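Local coordinates for Es1 family protein (Ehrlichia chaffeensis, PDB 3L3B), which is of unconfirmed function but belongs to the DJ-1/PfpI family, carries an amidotransferase-like domain and may act in isoprenoid biosynthesis, at residues Leu30-Gly38 / Gln67-Lys76. Numbering follows the deposited sequence.
Sequences LAGCGHMDG and QKQVVDHKKK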
ATOM      1  N   LEU B  30       5.708  11.716  -1.461  1.00  8.95           N
ATOM      2  CA  LEU B  30       6.174  10.384  -1.691  1.00  9.54           C
ATOM      3  C   LEU B  30       7.556  10.372  -2.355  1.00 10.58           C
ATOM      4  O   LEU B  30       7.986  11.343  -3.036  1.00 10.04           O
ATOM      5  CB  LEU B  30       5.149   9.699  -2.603  1.00 10.06           C
ATOM      6  CG  LEU B  30       3.707   9.564  -2.121  1.00  9.73           C
ATOM      7  CD1 LEU B  30       2.859   8.866  -3.184  1.00 11.78           C
ATOM      8  CD2 LEU B  30       3.693   8.729  -0.831  1.00  9.62           C
ATOM      9  N   ALA B  31       8.266   9.267  -2.131  1.00 10.25           N
ATOM     10  CA  ALA B  31       9.638   9.149  -2.576  1.00 10.21           C
ATOM     11  C   ALA B  31       9.871   7.943  -3.468  1.00  9.82           C
ATOM     12  O   ALA B  31      11.017   7.623  -3.688  1.00  8.42           O
ATOM     13  CB  ALA B  31      10.601   9.070  -1.372  1.00 10.28           C
ATOM     14  N   GLY B  32       8.804   7.281  -3.953  1.00 10.18           N
ATOM     15  CA  GLY B  32       8.925   6.094  -4.769  1.00  9.58           C
ATOM     16  C   GLY B  32       7.900   5.085  -4.242  1.00  9.80           C
ATOM     17  O   GLY B  32       6.971   5.435  -3.545  1.00 10.53           O
ATOM     18  N   CYS B  33       8.036   3.831  -4.601  1.00  9.72           N
ATOM     19  CA  CYS B  33       7.032   2.840  -4.193  1.00  9.24           C
ATOM     20  C   CYS B  33       7.711   1.591  -3.678  1.00  8.71           C
ATOM     21  O   CYS B  33       7.880   0.606  -4.408  1.00  9.43           O
ATOM     22  CB  CYS B  33       6.144   2.554  -5.384  1.00  9.90           C
ATOM     23  SG  CYS B  33       4.848   1.377  -5.074  1.00 10.96           S
ATOM     24  N   GLY B  34       8.097   1.621  -2.422  1.00  7.06           N
ATOM     25  CA  GLY B  34       8.827   0.504  -1.788  1.00  8.07           C
ATOM     26  C   GLY B  34       9.694   0.930  -0.625  1.00  7.95           C
ATOM     27  O   GLY B  34      10.402   1.925  -0.716  1.00  9.00           O
ATOM     28  N   HIS B  35       9.656   0.180   0.480  1.00  8.83           N
ATOM     29  CA  HIS B  35      10.373   0.583   1.653  1.00  9.02           C
ATOM     30  C   HIS B  35      11.903   0.685   1.520  1.00  8.93           C
ATOM     31  O   HIS B  35      12.546   1.483   2.256  1.00 10.63           O
ATOM     32  CB  HIS B  35       9.985  -0.277   2.872  1.00  9.77           C
ATOM     33  CG  HIS B  35      10.698  -1.592   2.998  1.00  8.20           C
ATOM     34  ND1 HIS B  35      10.345  -2.707   2.287  1.00 11.31           N
ATOM     35  CD2 HIS B  35      11.681  -1.992   3.852  1.00 10.67           C
ATOM     36  CE1 HIS B  35      11.123  -3.723   2.629  1.00  9.79           C
ATOM     37  NE2 HIS B  35      11.932  -3.318   3.594  1.00  8.86           N
ATOM     38  N   MET B  36      12.504  -0.075   0.610  1.00  7.47           N
ATOM     39  CA  MET B  36      13.964  -0.040   0.454  1.00  7.86           C
ATOM     40  C   MET B  36      14.493   0.998  -0.539  1.00  8.67           C
ATOM     41  O   MET B  36      15.678   1.334  -0.497  1.00  7.95           O
ATOM     42  CB  MET B  36      14.502  -1.441   0.110  1.00  9.03           C
ATOM     43  CG  MET B  36      14.059  -2.492   1.103  1.00  9.36           C
ATOM     44  SD  MET B  36      14.813  -4.093   0.916  1.00 12.69           S
ATOM     45  CE  MET B  36      16.339  -3.752   1.756  1.00 14.68           C
ATOM     46  N   ASP B  37      13.638   1.573  -1.391  1.00  8.25           N
ATOM     47  CA  ASP B  37      14.123   2.560  -2.368  1.00  7.77           C
ATOM     48  C   ASP B  37      13.196   3.707  -2.644  1.00  7.84           C
ATOM     49  O   ASP B  37      13.497   4.539  -3.524  1.00  7.11           O
ATOM     50  CB  ASP B  37      14.493   1.893  -3.709  1.00  7.83           C
ATOM     51  CG  ASP B  37      13.303   1.224  -4.414  1.00  6.71           C
ATOM     52  OD1 ASP B  37      12.118   1.455  -4.066  1.00  6.73           O
ATOM     53  OD2 ASP B  37      13.578   0.427  -5.366  1.00  6.76           O
ATOM     54  N   GLY B  38      12.150   3.813  -1.819  1.00  8.44           N
ATOM     55  CA  GLY B  38      11.041   4.705  -2.064  1.00  9.38           C
ATOM     56  C   GLY B  38      10.351   4.997  -0.734  1.00  8.98           C
ATOM     57  O   GLY B  38      10.973   4.908   0.341  1.00  8.82           O
ATOM     58  N   GLN B  67      15.330   7.801  -8.704  1.00 10.88           N
ATOM     59  CA  GLN B  67      15.661   7.268  -7.392  1.00  9.63           C
ATOM     60  C   GLN B  67      17.177   7.139  -7.291  1.00  9.59           C
ATOM     61  O   GLN B  67      17.818   6.834  -8.292  1.00  7.04           O
ATOM     62  CB  GLN B  67      15.003   5.884  -7.169  1.00 10.29           C
ATOM     63  CG  GLN B  67      13.453   5.883  -7.029  1.00  8.17           C
ATOM     64  CD  GLN B  67      12.793   4.486  -7.061  1.00 10.16           C
ATOM     65  OE1 GLN B  67      11.546   4.392  -7.139  1.00 14.51           O
ATOM     66  NE2 GLN B  67      13.579   3.415  -6.978  1.00  9.86           N
ATOM     67  N   LYS B  68      17.753   7.363  -6.102  1.00 10.20           N
ATOM     68  CA  LYS B  68      19.220   7.119  -5.916  1.00  9.92           C
ATOM     69  C   LYS B  68      19.566   5.654  -6.228  1.00  9.67           C
ATOM     70  O   LYS B  68      20.585   5.375  -6.834  1.00 10.45           O
ATOM     71  CB  LYS B  68      19.708   7.517  -4.486  1.00  9.99           C
ATOM     72  N   GLN B  69      18.724   4.721  -5.820  1.00  9.47           N
ATOM     73  CA  GLN B  69      18.906   3.283  -6.140  1.00 10.59           C
ATOM     74  C   GLN B  69      17.568   2.652  -6.549  1.00  9.01           C
ATOM     75  O   GLN B  69      16.504   3.162  -6.206  1.00  8.99           O
ATOM     76  CB  GLN B  69      19.343   2.481  -4.893  1.00 10.97           C
ATOM     77  CG  GLN B  69      20.687   2.827  -4.295  1.00 16.91           C
ATOM     78  CD  GLN B  69      20.948   2.027  -3.023  1.00 20.31           C
ATOM     79  OE1 GLN B  69      20.084   1.911  -2.145  1.00 21.66           O
ATOM     80  NE2 GLN B  69      22.159   1.501  -2.906  1.00 22.37           N
ATOM     81  N   VAL B  70      17.641   1.513  -7.229  1.00  8.49           N
ATOM     82  CA  VAL B  70      16.510   0.608  -7.314  1.00  8.51           C
ATOM     83  C   VAL B  70      16.897  -0.653  -6.568  1.00  7.57           C
ATOM     84  O   VAL B  70      17.984  -1.164  -6.746  1.00  7.93           O
ATOM     85  CB  VAL B  70      16.154   0.282  -8.814  1.00  9.18           C
ATOM     86  CG1 VAL B  70      15.100  -0.828  -8.912  1.00  8.58           C
ATOM     87  CG2 VAL B  70      15.701   1.591  -9.496  1.00 10.85           C
ATOM     88  N   VAL B  71      16.013  -1.156  -5.726  1.00  7.47           N
ATOM     89  CA  VAL B  71      16.306  -2.356  -4.986  1.00  7.59           C
ATOM     90  C   VAL B  71      15.277  -3.479  -5.287  1.00  8.12           C
ATOM     91  O   VAL B  71      14.041  -3.257  -5.284  1.00  7.87           O
ATOM     92  CB  VAL B  71      16.310  -2.032  -3.472  1.00  7.69           C
ATOM     93  CG1 VAL B  71      16.225  -3.287  -2.638  1.00  9.87           C
ATOM     94  CG2 VAL B  71      17.510  -1.150  -3.066  1.00  7.06           C
ATOM     95  N   ASP B  72      15.814  -4.667  -5.566  1.00  7.57           N
ATOM     96  CA  ASP B  72      15.057  -5.889  -5.611  1.00  8.17           C
ATOM     97  C   ASP B  72      14.663  -6.240  -4.163  1.00  6.91           C
ATOM     98  O   ASP B  72      15.503  -6.603  -3.362  1.00  7.49           O
ATOM     99  CB  ASP B  72      15.923  -6.971  -6.312  1.00  8.14           C
ATOM    100  CG  ASP B  72      15.300  -8.330  -6.326  1.00  8.97           C
ATOM    101  OD1 ASP B  72      14.446  -8.631  -5.436  1.00  9.21           O
ATOM    102  OD2 ASP B  72      15.672  -9.114  -7.225  1.00  7.13           O
ATOM    103  N   HIS B  73      13.393  -6.117  -3.833  1.00  6.96           N
ATOM    104  CA  HIS B  73      12.955  -6.289  -2.441  1.00  8.25           C
ATOM    105  C   HIS B  73      12.840  -7.778  -1.999  1.00  8.41           C
ATOM    106  O   HIS B  73      12.609  -8.076  -0.827  1.00  7.97           O
ATOM    107  CB  HIS B  73      11.584  -5.602  -2.202  1.00  8.44           C
ATOM    108  CG  HIS B  73      11.651  -4.114  -2.126  1.00  7.63           C
ATOM    109  ND1 HIS B  73      12.169  -3.344  -3.152  1.00  4.35           N
ATOM    110  CD2 HIS B  73      11.375  -3.262  -1.114  1.00 10.67           C
ATOM    111  CE1 HIS B  73      12.107  -2.075  -2.800  1.00  6.65           C
ATOM    112  NE2 HIS B  73      11.627  -1.993  -1.569  1.00  6.07           N
ATOM    113  N   LYS B  74      12.956  -8.675  -2.932  1.00  8.89           N
ATOM    114  CA  LYS B  74      13.021 -10.123  -2.599  1.00 11.68           C
ATOM    115  C   LYS B  74      14.462 -10.514  -2.233  1.00 12.82           C
ATOM    116  O   LYS B  74      14.683 -11.129  -1.177  1.00 12.52           O
ATOM    117  CB  LYS B  74      12.510 -10.961  -3.750  1.00 11.39           C
ATOM    118  CG  LYS B  74      12.718 -12.510  -3.613  1.00 13.31           C
ATOM    119  CD  LYS B  74      11.962 -13.087  -2.385  1.00 14.06           C
ATOM    120  CE  LYS B  74      12.038 -14.658  -2.350  1.00 13.57           C
ATOM    121  NZ  LYS B  74      11.383 -15.211  -1.099  1.00 11.51           N
ATOM    122  N   LYS B  75      15.424 -10.166  -3.098  1.00 13.31           N
ATOM    123  CA  LYS B  75      16.836 -10.443  -2.785  1.00 15.04           C
ATOM    124  C   LYS B  75      17.349  -9.463  -1.759  1.00 14.69           C
ATOM    125  O   LYS B  75      18.326  -9.736  -1.107  1.00 14.72           O
ATOM    126  CB  LYS B  75      17.746 -10.407  -4.028  1.00 15.04           C
ATOM    127  CG  LYS B  75      17.328 -11.376  -5.086  1.00 18.39           C
ATOM    128  CD  LYS B  75      18.428 -11.771  -6.017  1.00 22.46           C
ATOM    129  CE  LYS B  75      19.163 -10.595  -6.649  1.00 24.08           C
ATOM    130  NZ  LYS B  75      20.168 -11.218  -7.606  1.00 24.74           N
ATOM    131  N   LYS B  76      16.676  -8.324  -1.619  1.00 14.81           N
ATOM    132  CA  LYS B  76      17.180  -7.230  -0.802  1.00 15.19           C
ATOM    133  C   LYS B  76      18.573  -6.754  -1.244  1.00 14.37           C
ATOM    134  O   LYS B  76      19.457  -6.572  -0.420  1.00 14.96           O
ATOM    135  CB  LYS B  76      17.175  -7.588   0.699  1.00 15.86           C
ATOM    136  CG  LYS B  76      15.761  -7.667   1.286  1.00 18.43           C
ATOM    137  CD  LYS B  76      15.594  -8.844   2.206  1.00 22.07           C
ATOM    138  CE  LYS B  76      14.220  -8.825   2.906  1.00 25.19           C
ATOM    139  NZ  LYS B  76      13.633 -10.208   2.889  1.00 27.36           N
TER
HETATM  140  O   HOH W   1      10.241   2.735  -5.808  1.00 12.03           O
HETATM  141  O   HOH W   2      16.668   5.017  -3.508  1.00 10.89           O
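The ring of His-73 carries Met-36 SD over one face, 4.5 Å from the ring centroid, and has Asp-37 OD1 near its plane at the edge. Its own edge turns toward the face of His-35 in an offset edge-to-face pair, the planes at 69°; Met-36 CG also lies over a face of His-35, near the rim. In this DJ-1/PfpI fold the loop joining strand 24-29 to helix 41-53 thus packs against the beta hairpin of strands 70-72 and 77-79. Histidine suits position 73 because both ring nitrogens are used: ND1 donates to Val-71 O, while NE2 accepts from Met-36 N at 3.0 Å, the two bonds fixing the ring's rotation. Beyond the ring, the flexible thioether of Met-36 runs extended through chi2 to set SD 3.7 Å from Lys-76 CG, the bend at chi3 (81°) then turns CE toward the same lysine, and CB rests on Val-71 CG1.

Asp-37 takes the polar side. With CG between the backbone N and carbonyl carbon (chi1 63°), its carboxylate reaches the strand, where OD2 accepts from Val-71 N at 2.9 Å on its anti side. OD1 forms a salt bridge with Arg-91 of the second subunit, which would favour the charged carboxylate and ties this loop to the dimer interface. Gln-67, extended beyond CG, has an amide suited to two opposite tasks: NE2 donates to Gln-69 O at 3.0 Å, and OE1 accepts from a water. That same water accepts from Cys-33 N at 2.7 Å and donates to Asp-37 OD1 at 2.9 Å.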